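Local structure of extracellular ligand-binding receptor (Desulfitobacterium hafniense, 4Q6B) at residues A[30-35]-A[271-276]; A[77-82]-A[290-295]; A[42-47]-A[303-308]. The protein probably serves as the substrate-binding component of an ABC transporter for amino acids, holding leucine between the two lobes of a periplasmic-binding-protein fold. All coordinates share one frame; numbering follows the deposited sequence. Where two conformers were deposited one is given.

Interaction 1 (A[30-35]-A[271-276]); sequences LELAVQ and VEAFRR
Leu32 reaches from helix 26-39 to the neighbouring helix 265-278 and touches it at Ala273 and Phe274. The contact is apolar and carried mainly by one methyl group. CD2 of Leu32 lies 3.8 Å from the backbone CA of Phe274. Its approach to CB of Ala273 is longer, 4.1 Å. The same methyl comes obliquely upon the Phe274 ring, 4.0 Å from the ring atom CD2, and so rests at the root of the aromatic side chain and on the helix backbone. CG of Leu32 stands anti to the backbone N (chi1 -165°), which carries the fork of the side chain outward, with CD1 turned to the carbonyl O of Ala273 and CD2 to Phe274. The small Ala273 probably leaves room for the leucine. The nearest CA atoms, of Leu32 and Phe274, are 7.1 Å apart, so one leucine side chain spans the gap, and the buried area is small, 124 Å².

A polar link joins the helices nearby: Glu31 OE1 is hydrogen-bonded to Tyr278 OH, one turn on from Phe274, and the Tyr278 ring meets that of Phe274 with the planes at about 50°.

Leu32 also packs on Phe270, Glu277 and Tyr278. It thus sits like a knob in the hole formed by Phe270, Ala273, Phe274 and Glu277, helix-to-helix packing at the flank of one lobe of the periplasmic-binding-protein fold. Phe274 is buried further by Leu25 and Pro282. Other sides of helix 26-39 are covered in turn, with Ala33 against helix 284-301 and Leu30 and Val34 against Leu50 of strand 47-54.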
loop_
_atom_site.group_PDB
_atom_site.type_symbol
_atom_site.label_atom_id
_atom_site.label_comp_id
_atom_site.label_asym_id
_atom_site.label_seq_id
_atom_site.Cartn_x
_atom_site.Cartn_y
_atom_site.Cartn_z
ATOM N N LEU A 30 10.212 4.289 9.967
ATOM C CA LEU A 30 11.582 3.951 9.544
ATOM C C LEU A 30 12.549 4.175 10.689
ATOM O O LEU A 30 13.409 3.305 10.964
ATOM C CB LEU A 30 12.071 4.798 8.353
ATOM C CG LEU A 30 11.243 4.780 7.068
ATOM C CD1 LEU A 30 11.754 5.845 6.120
ATOM C CD2 LEU A 30 11.367 3.382 6.398
ATOM N N GLU A 31 12.463 5.326 11.353
ATOM C CA GLU A 31 13.442 5.673 12.393
ATOM C C GLU A 31 13.344 4.737 13.610
ATOM O O GLU A 31 14.353 4.294 14.148
ATOM C CB GLU A 31 13.294 7.156 12.794
ATOM C CG GLU A 31 14.167 7.616 13.969
ATOM C CD GLU A 31 13.856 9.037 14.454
ATOM O OE1 GLU A 31 12.836 9.249 15.174
ATOM O OE2 GLU A 31 14.650 9.940 14.116
ATOM N N LEU A 32 12.127 4.391 13.992
ATOM C CA LEU A 32 11.932 3.405 15.058
ATOM C C LEU A 32 12.580 2.052 14.712
ATOM O O LEU A 32 13.144 1.406 15.586
ATOM C CB LEU A 32 10.434 3.228 15.342
ATOM C CG LEU A 32 10.089 2.513 16.646
ATOM C CD1 LEU A 32 10.409 3.315 17.926
ATOM C CD2 LEU A 32 8.614 2.106 16.686
ATOM N N ALA A 33 12.483 1.608 13.463
ATOM C CA ALA A 33 13.096 0.306 13.086
ATOM C C ALA A 33 14.613 0.339 13.090
ATOM O O ALA A 33 15.260 -0.601 13.526
ATOM C CB ALA A 33 12.593 -0.113 11.734
ATOM N N VAL A 34 15.164 1.421 12.554
ATOM C CA VAL A 34 16.600 1.571 12.545
ATOM C C VAL A 34 17.131 1.582 13.979
ATOM O O VAL A 34 18.184 0.971 14.283
ATOM C CB VAL A 34 16.967 2.871 11.841
ATOM C CG1 VAL A 34 18.457 3.135 12.018
ATOM C CG2 VAL A 34 16.623 2.753 10.362
ATOM N N GLN A 35 16.415 2.254 14.887
ATOM C CA GLN A 35 16.844 2.337 16.294
ATOM C C GLN A 35 16.818 0.946 16.917
ATOM O O GLN A 35 17.716 0.554 17.681
ATOM C CB GLN A 35 15.900 3.216 17.150
ATOM C CG GLN A 35 15.755 4.692 16.779
ATOM C CD GLN A 35 16.945 5.569 17.161
ATOM O OE1 GLN A 35 16.945 6.778 16.878
ATOM N NE2 GLN A 35 17.962 4.974 17.806
ATOM N N VAL A 271 3.312 -1.143 18.329
ATOM C CA VAL A 271 2.328 -0.084 18.619
ATOM C C VAL A 271 2.726 0.670 19.903
ATOM O O VAL A 271 2.679 1.917 19.952
ATOM C CB VAL A 271 0.891 -0.671 18.701
ATOM C CG1 VAL A 271 -0.029 0.261 19.473
ATOM C CG2 VAL A 271 0.363 -0.931 17.294
ATOM N N GLU A 272 3.104 -0.078 20.949
ATOM C CA GLU A 272 3.519 0.531 22.206
ATOM C C GLU A 272 4.803 1.356 22.060
ATOM O O GLU A 272 4.888 2.489 22.565
ATOM C CB GLU A 272 3.722 -0.529 23.285
ATOM C CG GLU A 272 4.158 0.060 24.626
ATOM C CD GLU A 272 3.135 1.024 25.232
ATOM O OE1 GLU A 272 1.942 0.982 24.836
ATOM O OE2 GLU A 272 3.531 1.824 26.116
ATOM N N ALA A 273 5.800 0.784 21.386
ATOM C CA ALA A 273 7.069 1.484 21.164
ATOM C C ALA A 273 6.832 2.758 20.360
ATOM O O ALA A 273 7.400 3.817 20.682
ATOM C CB ALA A 273 8.068 0.575 20.437
ATOM N N PHE A 274 5.969 2.668 19.353
ATOM C CA PHE A 274 5.769 3.813 18.469
ATOM C C PHE A 274 5.062 4.920 19.277
ATOM O O PHE A 274 5.502 6.089 19.281
ATOM C CB PHE A 274 4.969 3.401 17.237
ATOM C CG PHE A 274 4.872 4.483 16.230
ATOM C CD1 PHE A 274 3.932 5.493 16.389
ATOM C CD2 PHE A 274 5.742 4.521 15.163
ATOM C CE1 PHE A 274 3.851 6.554 15.482
ATOM C CE2 PHE A 274 5.669 5.569 14.241
ATOM C CZ PHE A 274 4.697 6.583 14.418
ATOM N N ARG A 275 3.988 4.547 19.966
ATOM C CA ARG A 275 3.303 5.493 20.833
ATOM C C ARG A 275 4.211 6.171 21.861
ATOM O O ARG A 275 4.105 7.380 22.098
ATOM C CB ARG A 275 2.169 4.792 21.573
ATOM C CG ARG A 275 0.956 4.494 20.736
ATOM C CD ARG A 275 -0.163 3.996 21.657
ATOM N NE ARG A 275 -1.415 3.788 20.931
ATOM C CZ ARG A 275 -2.375 4.705 20.815
ATOM N NH1 ARG A 275 -2.224 5.904 21.369
ATOM N NH2 ARG A 275 -3.487 4.425 20.141
ATOM N N ARG A 276 5.079 5.396 22.505
ATOM C CA ARG A 276 5.987 5.958 23.500
ATOM C C ARG A 276 7.001 6.940 22.919
ATOM O O ARG A 276 7.303 7.977 23.532
ATOM C CB ARG A 276 6.715 4.836 24.248
ATOM C CG ARG A 276 7.832 5.339 25.141
ATOM C CD ARG A 276 8.067 4.391 26.299
ATOM N NE ARG A 276 9.128 3.421 26.028
ATOM C CZ ARG A 276 10.355 3.496 26.544
ATOM N NH1 ARG A 276 10.676 4.501 27.355
ATOM N NH2 ARG A 276 11.266 2.569 26.254
#

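Interaction 2 (A[77-82]-A[290-295]); sequences AVIGHR and YDAVIL. With LEU (leucine), chain B.
Ile79 pushes its CD1 methyl against helix 284-301, where it meets Ala292 and Val293. This is the tight part of the contact: CD1 of Ile79 is 3.7 Å from CG2 of Val293 and 3.9 Å from CB of Ala292, and all three residues are buried. The isoleucine and valine side chains cross at about a right angle. With CG1 anti to the carbonyl carbon (chi1 -69°) and the chain extended beyond it (chi2 173°), the longer branch of Ile79 carries CD1 out to the helix.

Beyond Ile79 the chain runs away from helix 284-301, passes through a cis peptide bond before His81 and arrives at the partly exposed Arg82 in the leucine pocket. Arg82 does not touch helix 284-301; what it meets is the ligand. The ligand's isobutyl group lies over one face of the guanidinium, its CD2 3.6 Å from Arg82 NH2, a van der Waals contact. Its polar ends are held by Ser84, Ala105, Thr107 and Asn231.

Strand 75-79 pairs with strands 10-17 and 101-103 in the parallel sheet, whose 2-1-3-4-5 strand order is that of type I periplasmic binding proteins. Helix 284-301 packs on this sheet and meets helix 26-39 through Tyr290, Val293 and Ile294.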
loop_
_atom_site.group_PDB
_atom_site.type_symbol
_atom_site.label_atom_id
_atom_site.label_comp_id
_atom_site.label_asym_id
_atom_site.label_seq_id
_atom_site.Cartn_x
_atom_site.Cartn_y
_atom_site.Cartn_z
ATOM N N ALA A 77 20.419 -1.360 -0.424
ATOM C CA ALA A 77 19.030 -1.597 -0.852
ATOM C C ALA A 77 18.309 -0.248 -0.799
ATOM O O ALA A 77 18.793 0.716 -0.179
ATOM C CB ALA A 77 18.332 -2.599 0.077
ATOM N N VAL A 78 17.155 -0.174 -1.461
ATOM C CA VAL A 78 16.283 1.006 -1.431
ATOM C C VAL A 78 14.856 0.656 -1.034
ATOM O O VAL A 78 14.272 -0.331 -1.518
ATOM C CB VAL A 78 16.286 1.707 -2.839
ATOM C CG1 VAL A 78 15.279 2.916 -2.938
ATOM C CG2 VAL A 78 17.688 2.138 -3.145
ATOM N N ILE A 79 14.296 1.501 -0.158
ATOM C CA ILE A 79 12.884 1.440 0.256
ATOM C C ILE A 79 12.188 2.555 -0.510
ATOM O O ILE A 79 12.584 3.712 -0.416
ATOM C CB ILE A 79 12.710 1.689 1.779
ATOM C CG1 ILE A 79 13.299 0.489 2.521
ATOM C CG2 ILE A 79 11.213 1.722 2.146
ATOM C CD1 ILE A 79 13.345 0.675 4.016
ATOM N N GLY A 80 11.196 2.194 -1.312
ATOM C CA GLY A 80 10.435 3.174 -2.077
ATOM C C GLY A 80 9.925 2.507 -3.359
ATOM O O GLY A 80 10.072 1.297 -3.478
ATOM N N HIS A 81 9.284 3.265 -4.271
ATOM C CA HIS A 81 8.816 4.637 -4.013
ATOM C C HIS A 81 7.350 4.515 -3.532
ATOM O O HIS A 81 6.863 3.394 -3.277
ATOM C CB HIS A 81 8.916 5.489 -5.294
ATOM C CG HIS A 81 10.329 5.697 -5.770
ATOM N ND1 HIS A 81 10.844 6.960 -6.015
ATOM C CD2 HIS A 81 11.340 4.826 -6.023
ATOM C CE1 HIS A 81 12.103 6.856 -6.397
ATOM N NE2 HIS A 81 12.431 5.573 -6.414
ATOM N N ARG A 82 6.637 5.630 -3.402
ATOM C CA ARG A 82 5.260 5.559 -2.867
ATOM C C ARG A 82 4.289 5.333 -4.011
ATOM O O ARG A 82 3.508 4.355 -4.015
ATOM C CB ARG A 82 4.885 6.874 -2.191
ATOM C CG ARG A 82 3.516 6.825 -1.489
ATOM C CD ARG A 82 3.245 8.174 -0.783
ATOM N NE ARG A 82 1.983 8.235 -0.033
ATOM C CZ ARG A 82 0.855 8.753 -0.505
ATOM N NH1 ARG A 82 -0.233 8.769 0.259
ATOM N NH2 ARG A 82 0.820 9.245 -1.738
ATOM N N TYR A 290 8.379 0.338 8.862
ATOM C CA TYR A 290 9.033 -0.390 9.926
ATOM C C TYR A 290 9.322 -1.828 9.462
ATOM O O TYR A 290 10.478 -2.315 9.565
ATOM C CB TYR A 290 8.161 -0.326 11.207
ATOM C CG TYR A 290 8.788 -1.009 12.413
ATOM C CD1 TYR A 290 8.655 -2.383 12.619
ATOM C CD2 TYR A 290 9.501 -0.276 13.345
ATOM C CE1 TYR A 290 9.208 -3.005 13.752
ATOM C CE2 TYR A 290 10.080 -0.871 14.451
ATOM C CZ TYR A 290 9.937 -2.247 14.655
ATOM O OH TYR A 290 10.511 -2.825 15.770
ATOM N N ASP A 291 8.312 -2.513 8.931
ATOM C CA ASP A 291 8.554 -3.888 8.500
ATOM C C ASP A 291 9.584 -3.929 7.354
ATOM O O ASP A 291 10.391 -4.911 7.293
ATOM C CB ASP A 291 7.265 -4.596 8.045
ATOM C CG ASP A 291 6.510 -5.251 9.208
ATOM O OD1 ASP A 291 6.974 -5.238 10.378
ATOM O OD2 ASP A 291 5.412 -5.780 8.935
ATOM N N ALA A 292 9.637 -2.894 6.520
ATOM C CA ALA A 292 10.573 -2.966 5.394
ATOM C C ALA A 292 12.009 -2.907 5.912
ATOM O O ALA A 292 12.877 -3.575 5.403
ATOM C CB ALA A 292 10.343 -1.796 4.416
ATOM N N VAL A 293 12.264 -2.023 6.868
ATOM C CA VAL A 293 13.594 -1.888 7.454
ATOM C C VAL A 293 13.960 -3.174 8.181
ATOM O O VAL A 293 15.074 -3.686 8.014
ATOM C CB VAL A 293 13.687 -0.678 8.432
ATOM C CG1 VAL A 293 14.998 -0.733 9.272
ATOM C CG2 VAL A 293 13.598 0.636 7.687
ATOM N N ILE A 294 13.018 -3.742 8.934
ATOM C CA ILE A 294 13.360 -4.921 9.721
ATOM C C ILE A 294 13.648 -6.101 8.772
ATOM O O ILE A 294 14.603 -6.888 8.998
ATOM C CB ILE A 294 12.268 -5.306 10.731
ATOM C CG1 ILE A 294 12.032 -4.198 11.778
ATOM C CG2 ILE A 294 12.672 -6.598 11.480
ATOM C CD1 ILE A 294 13.238 -3.796 12.558
ATOM N N LEU A 295 12.812 -6.230 7.733
ATOM C CA LEU A 295 12.942 -7.291 6.727
ATOM C C LEU A 295 14.303 -7.174 6.032
ATOM O O LEU A 295 15.069 -8.138 5.959
ATOM C CB LEU A 295 11.836 -7.160 5.659
ATOM C CG LEU A 295 10.430 -7.778 5.774
ATOM C CD1 LEU A 295 9.310 -6.931 5.124
ATOM C CD2 LEU A 295 10.450 -9.175 5.163
HETATM N N LEU B . -1.176 2.776 -3.572
HETATM C CA LEU B . -0.845 4.031 -4.256
HETATM C C LEU B . -0.067 3.758 -5.532
HETATM O O LEU B . 0.231 4.667 -6.296
HETATM C CB LEU B . -0.030 4.922 -3.319
HETATM C CG LEU B . -1.024 5.290 -2.212
HETATM C CD1 LEU B . -0.421 5.079 -0.855
HETATM C CD2 LEU B . -1.606 6.690 -2.346
HETATM O OXT LEU B . 0.231 2.588 -5.813
#

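Interaction 3 (A[42-47]-A[303-308]); sequences GVQGRK and SDLTHP
Gln44 extends its amide to the loop 303-308, where NE2 donates a hydrogen bond of 2.8 Å to the carbonyl O of Ser303. The acceptor lies in the amide plane, though the bond is bent, with an N-H...O angle of 146°. A water binds the other end of the amide, donating to OE1 of Gln44 over 2.9 Å and accepting from the backbone N of Leu305 over 3.0 Å. Both ends of the amide are thus used, which fixes its rotation.

Leu305 meets Gln44 from the opposite direction, its CD1 methyl 3.5 Å from OE1 of Gln44. That methyl also sits over the centre of one face of the Arg46 guanidinium, 4.0 Å from CZ of Arg46, whose chain bends at chi2 and chi3 to bring the group there. Replacing Gln44 by an alanine would probably leave the Ser303 carbonyl without this donor, the bridging water without one of its holds, and Leu305 CD1 exposed along one side.

Each side of the contact is shaped by a beta turn: type I' from Val43 to Arg46, in the connection from helix 26-39 to strand 47-54, and type I from Asp304 to His307, after helix 284-301. The first turn sets Gln44 and Arg46 toward the other loop. In the second, OD2 of Asp304 accepts from the backbone N of Thr306, an Asx turn, and OD1 of Asp304 accepts a nearly straight 2.8 Å bond from His307 ND1. Further out, Glu301 OE2 accepts from the Gln44 backbone N, and Leu305 packs on Ile11, Gln76 and Leu300.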
loop_
_atom_site.group_PDB
_atom_site.type_symbol
_atom_site.label_atom_id
_atom_site.label_comp_id
_atom_site.label_asym_id
_atom_site.label_seq_id
_atom_site.Cartn_x
_atom_site.Cartn_y
_atom_site.Cartn_z
ATOM N N GLY A 42 23.114 -3.884 15.321
ATOM C CA GLY A 42 23.341 -3.444 13.947
ATOM C C GLY A 42 23.263 -4.609 12.975
ATOM O O GLY A 42 22.645 -5.657 13.261
ATOM N N VAL A 43 23.932 -4.438 11.844
ATOM C CA VAL A 43 23.962 -5.438 10.784
ATOM C C VAL A 43 25.431 -5.838 10.565
ATOM O O VAL A 43 26.278 -4.976 10.194
ATOM C CB VAL A 43 23.401 -4.864 9.461
ATOM C CG1 VAL A 43 23.436 -5.920 8.352
ATOM C CG2 VAL A 43 21.974 -4.357 9.654
ATOM N N GLN A 44 25.741 -7.116 10.811
ATOM C CA GLN A 44 27.112 -7.613 10.763
ATOM C C GLN A 44 28.030 -6.686 11.565
ATOM O O GLN A 44 29.144 -6.356 11.134
ATOM C CB GLN A 44 27.603 -7.791 9.315
ATOM C CG GLN A 44 26.695 -8.710 8.476
ATOM C CD GLN A 44 27.250 -9.050 7.090
ATOM O OE1 GLN A 44 28.454 -8.893 6.820
ATOM N NE2 GLN A 44 26.379 -9.540 6.211
ATOM N N GLY A 45 27.544 -6.260 12.732
ATOM C CA GLY A 45 28.340 -5.444 13.628
ATOM C C GLY A 45 28.489 -3.989 13.202
ATOM O O GLY A 45 29.215 -3.241 13.870
ATOM N N ARG A 46 27.810 -3.584 12.127
ATOM C CA ARG A 46 27.887 -2.205 11.631
ATOM C C ARG A 46 26.615 -1.405 11.944
ATOM O O ARG A 46 25.497 -1.932 11.853
ATOM C CB ARG A 46 28.101 -2.197 10.106
ATOM C CG ARG A 46 29.492 -2.547 9.721
ATOM C CD ARG A 46 29.552 -3.610 8.655
ATOM N NE ARG A 46 29.922 -3.024 7.371
ATOM C CZ ARG A 46 30.740 -3.597 6.491
ATOM N NH1 ARG A 46 31.294 -4.782 6.753
ATOM N NH2 ARG A 46 31.004 -2.982 5.348
ATOM N N LYS A 47 26.781 -0.134 12.306
ATOM C CA LYS A 47 25.602 0.754 12.457
ATOM C C LYS A 47 24.824 0.931 11.159
ATOM O O LYS A 47 25.416 1.213 10.099
ATOM C CB LYS A 47 26.066 2.128 12.964
ATOM C CG LYS A 47 24.901 3.069 13.267
ATOM C CD LYS A 47 25.409 4.467 13.488
ATOM C CE LYS A 47 24.321 5.384 14.006
ATOM N NZ LYS A 47 24.828 6.790 14.033
ATOM N N SER A 303 23.803 -11.767 4.194
ATOM C CA SER A 303 24.243 -11.577 2.804
ATOM C C SER A 303 25.682 -11.100 2.711
ATOM O O SER A 303 26.281 -10.737 3.714
ATOM C CB SER A 303 23.350 -10.569 2.070
ATOM O OG SER A 303 23.692 -9.237 2.459
ATOM N N ASP A 304 26.208 -11.093 1.485
ATOM C CA ASP A 304 27.489 -10.482 1.157
ATOM C C ASP A 304 27.260 -9.007 0.845
ATOM O O ASP A 304 26.713 -8.635 -0.209
ATOM C CB ASP A 304 28.109 -11.209 -0.044
ATOM C CG ASP A 304 29.398 -10.569 -0.519
ATOM O OD1 ASP A 304 29.834 -10.895 -1.642
ATOM O OD2 ASP A 304 29.966 -9.740 0.228
ATOM N N LEU A 305 27.669 -8.142 1.765
ATOM C CA LEU A 305 27.392 -6.727 1.623
ATOM C C LEU A 305 28.203 -6.149 0.497
ATOM O O LEU A 305 27.878 -5.074 -0.025
ATOM C CB LEU A 305 27.709 -6.000 2.931
ATOM C CG LEU A 305 26.935 -6.452 4.184
ATOM C CD1 LEU A 305 27.516 -5.796 5.439
ATOM C CD2 LEU A 305 25.452 -6.117 4.024
ATOM N N THR A 306 29.237 -6.862 0.028
ATOM C CA THR A 306 29.962 -6.314 -1.134
ATOM C C THR A 306 29.263 -6.534 -2.474
ATOM O O THR A 306 29.691 -5.984 -3.483
ATOM C CB THR A 306 31.441 -6.816 -1.235
ATOM O OG1 THR A 306 31.475 -8.185 -1.661
ATOM C CG2 THR A 306 32.131 -6.701 0.090
ATOM N N HIS A 307 28.225 -7.365 -2.479
ATOM C CA HIS A 307 27.487 -7.680 -3.706
ATOM C C HIS A 307 25.961 -7.518 -3.502
ATOM O O HIS A 307 25.229 -8.472 -3.188
ATOM C CB HIS A 307 27.881 -9.078 -4.228
ATOM C CG HIS A 307 29.286 -9.113 -4.779
ATOM N ND1 HIS A 307 30.358 -9.594 -4.056
ATOM C CD2 HIS A 307 29.795 -8.625 -5.930
ATOM C CE1 HIS A 307 31.466 -9.438 -4.760
ATOM N NE2 HIS A 307 31.151 -8.859 -5.907
ATOM N N PRO A 308 25.467 -6.269 -3.627
ATOM C CA PRO A 308 24.039 -6.030 -3.374
ATOM C C PRO A 308 23.126 -6.788 -4.341
ATOM O O PRO A 308 21.940 -6.926 -4.000
ATOM C CB PRO A 308 23.891 -4.525 -3.619
ATOM C CG PRO A 308 25.255 -3.975 -3.164
ATOM C CD PRO A 308 26.244 -5.008 -3.714
HETATM O O HOH W 1 29.325 -9.071 4.098
#

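Helices 26-39 and 284-301 tie the three contacts together within one lobe. Interactions 1 and 2, centres 15 Å apart, touch directly: Ala33 CB packs 3.5 Å from Tyr290 CD2, and Leu30 CD2 lies 3.8 Å from Val293 CG2. Helices 26-39 and 284-301 lie side by side against the parallel sheet, with helix 265-278 packed on another side of helix 26-39. Interaction 3 joins the loops that follow helices 26-39 and 284-301; its centre is 16 Å from interaction 2 and 22 Å from interaction 1, and it touches neither. Of the three, interaction 2 alone contains a residue of the leucine pocket, Arg82; interactions 1 and 3 lie away from the annotated sites.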